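Local coordinates for yfhH hypothetical protein (Bacillus subtilis, PDB 1SF9) that is of unknown function but is a putative transcriptional regulator of the DUF1811 family, at residues A[26-29]-A[30-34]; A[47-50]-A[51-55]; A[59-62]-A[63-67]; A[79-82]-A[83-86]. All blocks are in the same frame, centred on the assembly; numbering follows the deposited sequence.

How the contacts relate
Contacts 1, 2 and 3 belong to the helices and contact 4 to the loop and turn that lead into the sheet. Contacts 2 and 3 lie on consecutive helices, 34-53 and 57-74, which touch. Ala48 CB of contact 2 packs 3.4 Å from Glu64 OE2 of contact 3. Contact 1 closes helix 17-30 and reaches contact 3 through Tyr29. Contacts 1, 3 and 4 are mainly surface, each with one buried residue, and contact 2 is partly buried through its alanines. Sulfur, ring and guanidinium meet in contact 1. Contacts 2 and 3 are built on regular i to i+4 bonds, contact 2 ending in a Schellman motif. Contact 4 combines a beta turn, a phenol and two waters.

Contact 1: A[26-29]-A[30-34]; sequences EKRY and SQMTP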
loop_
_atom_site.group_PDB
_atom_site.type_symbol
_atom_site.label_atom_id
_atom_site.label_comp_id
_atom_site.label_asym_id
_atom_site.label_seq_id
_atom_site.Cartn_x
_atom_site.Cartn_y
_atom_site.Cartn_z
ATOM N N GLU A 26 8.232 -1.603 7.022
ATOM C CA GLU A 26 8.583 -0.390 6.297
ATOM C C GLU A 26 10.085 -0.141 6.408
ATOM O O GLU A 26 10.721 0.219 5.433
ATOM C CB GLU A 26 7.762 0.788 6.820
ATOM C CG GLU A 26 6.265 0.564 6.560
ATOM C CD GLU A 26 5.385 1.764 6.888
ATOM O OE1 GLU A 26 4.157 1.672 6.672
ATOM O OE2 GLU A 26 5.910 2.798 7.358
ATOM N N LYS A 27 10.663 -0.371 7.586
ATOM C CA LYS A 27 12.100 -0.149 7.747
ATOM C C LYS A 27 12.854 -1.105 6.830
ATOM O O LYS A 27 13.818 -0.733 6.159
ATOM C CB LYS A 27 12.497 -0.402 9.208
ATOM C CG LYS A 27 13.965 -0.159 9.546
ATOM C CD LYS A 27 14.205 -0.474 11.017
ATOM C CE LYS A 27 15.662 -0.297 11.423
ATOM N NZ LYS A 27 16.097 1.120 11.275
ATOM N N ARG A 28 12.404 -2.347 6.808
ATOM C CA ARG A 28 13.032 -3.373 5.993
ATOM C C ARG A 28 12.933 -3.047 4.500
ATOM O O ARG A 28 13.934 -3.062 3.788
ATOM C CB ARG A 28 12.376 -4.723 6.294
ATOM C CG ARG A 28 13.038 -5.893 5.634
ATOM C CD ARG A 28 12.401 -7.202 6.075
ATOM N NE ARG A 28 12.839 -8.306 5.227
ATOM C CZ ARG A 28 12.030 -8.999 4.433
ATOM N NH1 ARG A 28 10.741 -8.702 4.382
ATOM N NH2 ARG A 28 12.512 -9.987 3.687
ATOM N N TYR A 29 11.725 -2.725 4.039
ATOM C CA TYR A 29 11.524 -2.412 2.621
ATOM C C TYR A 29 12.278 -1.162 2.177
ATOM O O TYR A 29 12.742 -1.084 1.047
ATOM C CB TYR A 29 10.028 -2.202 2.302
ATOM C CG TYR A 29 9.171 -3.444 2.369
ATOM C CD1 TYR A 29 7.784 -3.363 2.177
ATOM C CD2 TYR A 29 9.734 -4.701 2.585
ATOM C CE1 TYR A 29 6.987 -4.508 2.195
ATOM C CE2 TYR A 29 8.959 -5.845 2.596
ATOM C CZ TYR A 29 7.580 -5.740 2.402
ATOM O OH TYR A 29 6.803 -6.863 2.410
ATOM N N SER A 30 12.386 -0.185 3.069
ATOM C CA SER A 30 13.052 1.076 2.747
ATOM C C SER A 30 14.532 0.894 2.441
ATOM O O SER A 30 15.143 1.752 1.822
ATOM C CB SER A 30 12.903 2.073 3.895
ATOM O OG SER A 30 13.694 1.708 5.025
ATOM N N GLN A 31 15.091 -0.229 2.871
ATOM C CA GLN A 31 16.513 -0.491 2.671
ATOM C C GLN A 31 16.785 -1.506 1.564
ATOM O O GLN A 31 17.943 -1.789 1.238
ATOM C CB GLN A 31 17.118 -0.972 3.990
ATOM C CG GLN A 31 17.060 0.082 5.099
ATOM C CD GLN A 31 17.451 -0.470 6.452
ATOM O OE1 GLN A 31 16.730 -1.274 7.046
ATOM N NE2 GLN A 31 18.605 -0.043 6.949
ATOM N N MET A 32 15.717 -2.032 0.975
ATOM C CA MET A 32 15.850 -3.010 -0.097
ATOM C C MET A 32 16.122 -2.404 -1.464
ATOM O O MET A 32 15.665 -1.302 -1.799
ATOM C CB MET A 32 14.577 -3.858 -0.234
ATOM C CG MET A 32 14.389 -4.949 0.785
ATOM S SD MET A 32 12.856 -5.830 0.389
ATOM C CE MET A 32 12.739 -6.989 1.788
ATOM N N THR A 33 16.876 -3.148 -2.261
ATOM C CA THR A 33 17.147 -2.764 -3.635
ATOM C C THR A 33 15.914 -3.167 -4.456
ATOM O O THR A 33 15.090 -3.965 -3.991
ATOM C CB THR A 33 18.327 -3.572 -4.177
ATOM O OG1 THR A 33 17.951 -4.961 -4.280
ATOM C CG2 THR A 33 19.504 -3.462 -3.232
ATOM N N PRO A 34 15.770 -2.640 -5.683
ATOM C CA PRO A 34 14.606 -3.022 -6.489
ATOM C C PRO A 34 14.539 -4.536 -6.710
ATOM O O PRO A 34 13.461 -5.133 -6.698
ATOM C CB PRO A 34 14.821 -2.246 -7.781
ATOM C CG PRO A 34 15.435 -0.975 -7.270
ATOM C CD PRO A 34 16.455 -1.479 -6.288
HETATM O O HOH W 1 13.413 0.572 -1.021
#
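The methyl of Met32 sits over the centre of the Arg28 guanidinium, with CE 3.4 Å from Arg28 CZ. The same methyl touches the Tyr29 ring obliquely, CE lying 3.9 Å from Tyr29 CD2. Met32 SD is 5.1 Å from the centroid of that ring, a Met-aromatic contact. Tyr29 and Met32 run side by side. With Met32 CG anti to the carbonyl carbon (chi1 -77°) and the chain extended beyond it, the methyl reaches both partners. The stretch is the end of helix 17-30 and the turn after it. Ser30 N still bonds Glu26 O at 2.9 Å, but Gln31 N and Met32 N turn to Arg28 O and Tyr29 O, three residues back. Ser30 OG bends back and donates to Lys27 O at 2.7 Å. One water donates to both Tyr29 O and Met32 O. Outside the turn, Tyr29 OH bonds Glu40 of helix 34-53, to which Arg28 NH1 makes a long, weak ion pair. Met32 touches Leu37 there. Thr33 is the N-cap of that next helix. The chemistry implies a mixed surface patch: a thioether methyl covers one face of the guanidinium, which probably limits its access to water on that side, while serine and water satisfy carbonyls at the helix end.

Contact 2: A[47-50]-A[51-55]; sequences KARK and AEQHG
Gln53 folds back along Arg49, and its CG comes 3.1 Å from Arg49 O. The two side chains lie side by side and point the same way. Arg49 CG is 3.6 Å from Gln53 OE1, while the guanidinium and amide planes stand at 90°. Gln53 CG lies anti to its carbonyl carbon (chi1 -65°), which sets it beside the backbone N and close to Arg49 O.

The tight part is the backbone and the alanine side. Ala51 N bonds Lys47 O, Glu52 N bonds Ala48 O at 2.8 Å, and Gln53 N bonds Arg49 O at 2.9 Å. Ala51 and Ala48 are buried. Ala48 packs on Leu60 and Glu64 of helix 57-74, its methyl lying against that helix. Lys47 also touches Leu63 there.

The other side is loose. Arg49, Lys50, Glu52, Gln53 and His54 are all exposed. Arg49 and Glu52 carry opposite charges, but NE and OE2 are 6.4 Å apart. Arg49 NH2 makes a long, weak ion pair with Glu46. The Lys50 chain is bent at chi2 and chi3.

At the end of the helix the bonding weakens. His54 N reaches Lys50 O only weakly, at 3.3 Å. The imidazole turns its edge to the same carbonyl, with CD2 3.1 Å from Lys50 O in the ring plane. Gly55 then takes a positive phi of 62°. Gly55 N bonds Glu52 O, and Ile56 N closes on Ala51 O. This is a Schellman motif, the classic C-terminal ending of an alpha-helix, here on helix 34-53.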
loop_
_atom_site.group_PDB
_atom_site.type_symbol
_atom_site.label_atom_id
_atom_site.label_comp_id
_atom_site.label_asym_id
_atom_site.label_seq_id
_atom_site.Cartn_x
_atom_site.Cartn_y
_atom_site.Cartn_z
ATOM N N LYS A 47 2.767 -17.176 -1.838
ATOM C CA LYS A 47 2.033 -17.545 -0.629
ATOM C C LYS A 47 0.560 -17.149 -0.771
ATOM O O LYS A 47 -0.327 -17.858 -0.281
ATOM C CB LYS A 47 2.624 -16.871 0.611
ATOM C CG LYS A 47 4.002 -17.396 0.968
ATOM C CD LYS A 47 4.594 -16.695 2.193
ATOM C CE LYS A 47 6.009 -17.224 2.483
ATOM N NZ LYS A 47 6.611 -16.475 3.615
ATOM N N ALA A 48 0.307 -16.026 -1.435
ATOM C CA ALA A 48 -1.072 -15.550 -1.610
ATOM C C ALA A 48 -1.829 -16.488 -2.538
ATOM O O ALA A 48 -3.018 -16.775 -2.329
ATOM C CB ALA A 48 -1.089 -14.122 -2.174
ATOM N N ARG A 49 -1.147 -16.975 -3.565
ATOM C CA ARG A 49 -1.783 -17.883 -4.507
ATOM C C ARG A 49 -2.239 -19.114 -3.761
ATOM O O ARG A 49 -3.341 -19.615 -3.985
ATOM C CB ARG A 49 -0.806 -18.292 -5.609
ATOM C CG ARG A 49 -1.362 -19.366 -6.517
ATOM C CD ARG A 49 -0.603 -19.430 -7.821
ATOM N NE ARG A 49 -0.747 -18.194 -8.585
ATOM C CZ ARG A 49 0.127 -17.192 -8.561
ATOM N NH1 ARG A 49 -0.093 -16.100 -9.284
ATOM N NH2 ARG A 49 1.236 -17.291 -7.840
ATOM N N LYS A 50 -1.397 -19.606 -2.866
ATOM C CA LYS A 50 -1.759 -20.784 -2.111
ATOM C C LYS A 50 -2.924 -20.496 -1.178
ATOM O O LYS A 50 -3.835 -21.309 -1.060
ATOM C CB LYS A 50 -0.551 -21.324 -1.360
ATOM C CG LYS A 50 0.378 -22.072 -2.309
ATOM C CD LYS A 50 1.849 -21.790 -2.055
ATOM C CE LYS A 50 2.421 -22.688 -0.981
ATOM N NZ LYS A 50 3.897 -22.517 -0.910
ATOM N N ALA A 51 -2.929 -19.331 -0.536
ATOM C CA ALA A 51 -4.063 -19.024 0.329
ATOM C C ALA A 51 -5.344 -18.923 -0.511
ATOM O O ALA A 51 -6.412 -19.378 -0.086
ATOM C CB ALA A 51 -3.826 -17.710 1.076
ATOM N N GLU A 52 -5.246 -18.317 -1.687
ATOM C CA GLU A 52 -6.427 -18.142 -2.518
ATOM C C GLU A 52 -6.986 -19.483 -3.000
ATOM O O GLU A 52 -8.208 -19.692 -3.040
ATOM C CB GLU A 52 -6.101 -17.243 -3.716
ATOM C CG GLU A 52 -7.323 -16.750 -4.467
ATOM C CD GLU A 52 -6.975 -15.739 -5.561
ATOM O OE1 GLU A 52 -7.901 -15.264 -6.255
ATOM O OE2 GLU A 52 -5.776 -15.416 -5.726
ATOM N N GLN A 53 -6.092 -20.399 -3.337
ATOM C CA GLN A 53 -6.521 -21.706 -3.840
ATOM C C GLN A 53 -7.194 -22.570 -2.785
ATOM O O GLN A 53 -7.910 -23.514 -3.109
ATOM C CB GLN A 53 -5.320 -22.425 -4.468
ATOM C CG GLN A 53 -4.811 -21.697 -5.707
ATOM C CD GLN A 53 -3.628 -22.386 -6.371
ATOM O OE1 GLN A 53 -2.609 -22.672 -5.723
ATOM N NE2 GLN A 53 -3.751 -22.648 -7.675
ATOM N N HIS A 54 -6.972 -22.236 -1.519
ATOM C CA HIS A 54 -7.564 -22.966 -0.395
ATOM C C HIS A 54 -8.664 -22.160 0.326
ATOM O O HIS A 54 -9.179 -22.571 1.374
ATOM C CB HIS A 54 -6.450 -23.328 0.589
ATOM C CG HIS A 54 -5.549 -24.412 0.085
ATOM N ND1 HIS A 54 -5.849 -25.751 0.229
ATOM C CD2 HIS A 54 -4.411 -24.356 -0.641
ATOM C CE1 HIS A 54 -4.936 -26.472 -0.394
ATOM N NE2 HIS A 54 -4.052 -25.652 -0.933
ATOM N N GLY A 55 -8.995 -21.004 -0.237
ATOM C CA GLY A 55 -10.001 -20.138 0.361
ATOM C C GLY A 55 -9.642 -19.622 1.754
ATOM O O GLY A 55 -10.514 -19.418 2.599
#

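Contact 3: A[59-62]-A[63-67]; sequences ELAV and LERKI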
loop_
_atom_site.group_PDB
_atom_site.type_symbol
_atom_site.label_atom_id
_atom_site.label_comp_id
_atom_site.label_asym_id
_atom_site.label_seq_id
_atom_site.Cartn_x
_atom_site.Cartn_y
_atom_site.Cartn_z
ATOM N N GLU A 59 -5.914 -14.754 5.709
ATOM C CA GLU A 59 -4.496 -14.769 5.363
ATOM C C GLU A 59 -4.226 -14.171 3.984
ATOM O O GLU A 59 -3.242 -13.445 3.800
ATOM C CB GLU A 59 -3.929 -16.186 5.424
ATOM C CG GLU A 59 -2.445 -16.179 5.227
ATOM C CD GLU A 59 -1.751 -15.238 6.199
ATOM O OE1 GLU A 59 -0.624 -14.801 5.902
ATOM O OE2 GLU A 59 -2.338 -14.937 7.263
ATOM N N LEU A 60 -5.082 -14.471 3.009
ATOM C CA LEU A 60 -4.896 -13.905 1.686
ATOM C C LEU A 60 -4.890 -12.382 1.820
ATOM O O LEU A 60 -4.078 -11.701 1.207
ATOM C CB LEU A 60 -6.022 -14.328 0.732
ATOM C CG LEU A 60 -6.129 -13.660 -0.634
ATOM C CD1 LEU A 60 -4.811 -13.882 -1.423
ATOM C CD2 LEU A 60 -7.321 -14.258 -1.423
ATOM N N ALA A 61 -5.792 -11.849 2.640
ATOM C CA ALA A 61 -5.867 -10.401 2.790
ATOM C C ALA A 61 -4.617 -9.821 3.448
ATOM O O ALA A 61 -4.146 -8.763 3.045
ATOM C CB ALA A 61 -7.131 -10.017 3.599
ATOM N N VAL A 62 -4.086 -10.511 4.448
ATOM C CA VAL A 62 -2.869 -10.037 5.120
ATOM C C VAL A 62 -1.720 -9.985 4.110
ATOM O O VAL A 62 -0.986 -9.005 4.048
ATOM C CB VAL A 62 -2.478 -10.991 6.266
ATOM C CG1 VAL A 62 -1.077 -10.680 6.775
ATOM C CG2 VAL A 62 -3.469 -10.861 7.398
ATOM N N LEU A 63 -1.588 -11.036 3.307
ATOM C CA LEU A 63 -0.524 -11.102 2.296
ATOM C C LEU A 63 -0.723 -10.029 1.242
ATOM O O LEU A 63 0.231 -9.377 0.845
ATOM C CB LEU A 63 -0.507 -12.481 1.623
ATOM C CG LEU A 63 0.009 -13.595 2.545
ATOM C CD1 LEU A 63 -0.406 -14.966 1.997
ATOM C CD2 LEU A 63 1.540 -13.502 2.638
ATOM N N GLU A 64 -1.966 -9.806 0.802
ATOM C CA GLU A 64 -2.172 -8.792 -0.234
ATOM C C GLU A 64 -1.899 -7.397 0.299
ATOM O O GLU A 64 -1.443 -6.553 -0.442
ATOM C CB GLU A 64 -3.586 -8.853 -0.819
ATOM C CG GLU A 64 -3.847 -10.142 -1.640
ATOM C CD GLU A 64 -2.965 -10.271 -2.863
ATOM O OE1 GLU A 64 -2.445 -9.246 -3.347
ATOM O OE2 GLU A 64 -2.803 -11.416 -3.358
ATOM N N ARG A 65 -2.174 -7.141 1.572
ATOM C CA ARG A 65 -1.832 -5.816 2.080
ATOM C C ARG A 65 -0.311 -5.640 2.081
ATOM O O ARG A 65 0.173 -4.536 1.834
ATOM C CB ARG A 65 -2.404 -5.587 3.476
ATOM C CG ARG A 65 -3.916 -5.333 3.388
ATOM C CD ARG A 65 -4.553 -4.900 4.702
ATOM N NE ARG A 65 -4.538 -5.916 5.749
ATOM C CZ ARG A 65 -5.483 -6.845 5.915
ATOM N NH1 ARG A 65 -5.390 -7.714 6.909
ATOM N NH2 ARG A 65 -6.512 -6.920 5.076
ATOM N N LYS A 66 0.435 -6.701 2.395
ATOM C CA LYS A 66 1.897 -6.602 2.364
ATOM C C LYS A 66 2.395 -6.373 0.941
ATOM O O LYS A 66 3.334 -5.607 0.720
ATOM C CB LYS A 66 2.554 -7.860 2.924
ATOM C CG LYS A 66 2.323 -8.023 4.396
ATOM C CD LYS A 66 3.097 -9.183 4.965
ATOM C CE LYS A 66 2.910 -9.254 6.476
ATOM N NZ LYS A 66 3.639 -8.147 7.155
ATOM N N ILE A 67 1.772 -7.043 -0.028
ATOM C CA ILE A 67 2.161 -6.882 -1.433
ATOM C C ILE A 67 1.918 -5.445 -1.888
ATOM O O ILE A 67 2.770 -4.823 -2.525
ATOM C CB ILE A 67 1.383 -7.876 -2.341
ATOM C CG1 ILE A 67 1.913 -9.286 -2.084
ATOM C CG2 ILE A 67 1.541 -7.503 -3.802
ATOM C CD1 ILE A 67 0.961 -10.378 -2.573
#
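The backbone is regular alpha-helix: Leu63, Glu64, Arg65 and Lys66 each donate to the carbonyl four residues back, the straightest bond running from Leu63 N to Glu59 O at 169°. This is the middle of helix 57-74, which runs back antiparallel against helix 34-53 in a helical hairpin. Leu63 and Ile67 face that partner and touch Lys47 and Leu44. Glu59 bends at chi2 (54°), and this brings its carboxylate back to Leu63, with OE1 3.6 Å from Leu63 CG. Replacing Leu63 by an alanine would probably open a gap beside Lys47 and leave the Glu59 side chain without the branch it lies against. Leu60 and Glu64 run alongside each other, and Leu60 CD1 lies 3.7 Å from Glu64 OE2. Both also meet Ala48 of helix 34-53. Lys66 CG is 3.5 Å from Val62 O. On the outer side Arg65 folds back at chi3 over the previous turn. One face of its guanidinium rests over Ala61 O, toward the rim of the group. Each terminal nitrogen touches one alkyl group: Arg65 NH2 is 3.5 Å from Ala61 CB, and Arg65 NH1 is 3.7 Å from Val62 CG2.

Contact 4: A[79-82]-A[83-86]; sequences DYSP and GETY
The phenol of Tyr86 accepts a hydrogen bond from the backbone of Ser81, with Ser81 N 2.9 Å from Tyr86 OH and an N-H...O angle of 167°. The donor comes in at the ring edge, near the ring plane. The same OH donates to a water in that plane, at 2.7 Å, and this water in turn donates to Asp79 O. Two bonds therefore grip the hydroxyl. The ring also meets Tyr80. Tyr80 CD1 lies 3.9 Å from Tyr86 CE2, and the planes are turned 43° apart, an oblique pair. Exchanging Tyr86 for a phenylalanine would probably leave Ser81 N and the water without their partner.

Around this shell a type II beta turn runs from Ser81 to Glu84. Glu84 N bonds Ser81 O at 3.0 Å and closes it. At Gly83, where phi is positive, a CB would run into Pro82 O, so only glycine fits comfortably. Glu84 has CG anti to its backbone N (chi1 -175°), and the extended chain brings OE1 beside the Ser81 side chain. A second water links Glu84 OE1 (2.9 Å) to Ser81 OG (2.7 Å).

The turn leads from the loop after helix 57-74 into strand 85-88. Gly83 and Glu84 already share backbone bonds with Ile97, and Tyr86 pairs with Phe95 of strand 94-101. Tyr80 packs on Ile97 and Leu100 of that strand. In the antiparallel sheet strand 85-88 lies between 94-101 and 124-126, and the Tyr86 side chain touches both, meeting Ile97 on one and Leu124 and Glu126 on the other.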
loop_
_atom_site.group_PDB
_atom_site.type_symbol
_atom_site.label_atom_id
_atom_site.label_comp_id
_atom_site.label_asym_id
_atom_site.label_seq_id
_atom_site.Cartn_x
_atom_site.Cartn_y
_atom_site.Cartn_z
ATOM N N ASP A 79 6.812 10.650 -9.021
ATOM C CA ASP A 79 5.972 10.459 -10.198
ATOM C C ASP A 79 4.497 10.728 -9.879
ATOM O O ASP A 79 3.626 10.553 -10.735
ATOM C CB ASP A 79 6.107 9.047 -10.754
ATOM C CG ASP A 79 7.488 8.774 -11.315
ATOM O OD1 ASP A 79 8.150 9.734 -11.749
ATOM O OD2 ASP A 79 7.890 7.602 -11.328
ATOM N N TYR A 80 4.230 11.161 -8.648
ATOM C CA TYR A 80 2.881 11.466 -8.192
ATOM C C TYR A 80 2.854 12.941 -7.861
ATOM O O TYR A 80 3.804 13.481 -7.284
ATOM C CB TYR A 80 2.524 10.599 -7.041
ATOM C CG TYR A 80 2.547 9.157 -7.495
ATOM C CD1 TYR A 80 1.375 8.563 -7.958
ATOM C CD2 TYR A 80 3.743 8.438 -7.454
ATOM C CE1 TYR A 80 1.397 7.242 -8.402
ATOM C CE2 TYR A 80 3.769 7.117 -7.903
ATOM C CZ TYR A 80 2.596 6.520 -8.382
ATOM O OH TYR A 80 2.622 5.241 -8.837
ATOM N N SER A 81 1.768 13.612 -8.217
ATOM C CA SER A 81 1.731 15.041 -8.014
ATOM C C SER A 81 0.674 15.617 -7.112
ATOM O O SER A 81 -0.486 15.323 -7.293
ATOM C CB SER A 81 1.551 15.752 -9.366
ATOM O OG SER A 81 2.537 15.374 -10.297
ATOM N N PRO A 82 1.066 16.445 -6.130
ATOM C CA PRO A 82 0.067 17.059 -5.258
ATOM C C PRO A 82 -0.866 17.877 -6.185
ATOM O O PRO A 82 -0.407 18.548 -7.122
ATOM C CB PRO A 82 0.912 17.957 -4.354
ATOM C CG PRO A 82 2.158 17.159 -4.178
ATOM C CD PRO A 82 2.417 16.556 -5.546
ATOM N N GLY A 83 -2.164 17.796 -5.941
ATOM C CA GLY A 83 -3.108 18.532 -6.752
ATOM C C GLY A 83 -3.718 17.732 -7.870
ATOM O O GLY A 83 -4.731 18.153 -8.446
ATOM N N GLU A 84 -3.102 16.597 -8.201
ATOM C CA GLU A 84 -3.614 15.724 -9.254
ATOM C C GLU A 84 -4.582 14.715 -8.633
ATOM O O GLU A 84 -4.471 14.373 -7.454
ATOM C CB GLU A 84 -2.463 14.990 -9.963
ATOM C CG GLU A 84 -2.941 14.156 -11.176
ATOM C CD GLU A 84 -1.802 13.592 -12.028
ATOM O OE1 GLU A 84 -0.767 14.272 -12.174
ATOM O OE2 GLU A 84 -1.962 12.475 -12.566
ATOM N N THR A 85 -5.529 14.244 -9.440
ATOM C CA THR A 85 -6.529 13.284 -8.987
ATOM C C THR A 85 -6.349 11.958 -9.738
ATOM O O THR A 85 -6.138 11.932 -10.957
ATOM C CB THR A 85 -7.932 13.869 -9.207
ATOM O OG1 THR A 85 -8.033 15.094 -8.466
ATOM C CG2 THR A 85 -9.011 12.896 -8.711
ATOM N N TYR A 86 -6.372 10.868 -8.975
ATOM C CA TYR A 86 -6.143 9.521 -9.495
ATOM C C TYR A 86 -7.294 8.614 -9.169
ATOM O O TYR A 86 -8.096 8.892 -8.276
ATOM C CB TYR A 86 -4.900 8.887 -8.776
ATOM C CG TYR A 86 -3.639 9.716 -8.998
ATOM C CD1 TYR A 86 -3.454 10.907 -8.289
ATOM C CD2 TYR A 86 -2.671 9.282 -9.910
ATOM C CE1 TYR A 86 -2.302 11.670 -8.496
ATOM C CE2 TYR A 86 -1.518 10.046 -10.117
ATOM C CZ TYR A 86 -1.334 11.241 -9.411
ATOM O OH TYR A 86 -0.217 11.987 -9.617
HETATM O O HOH W 2 1.218 11.057 -11.740
HETATM O O HOH W 3 2.133 13.812 -12.428
#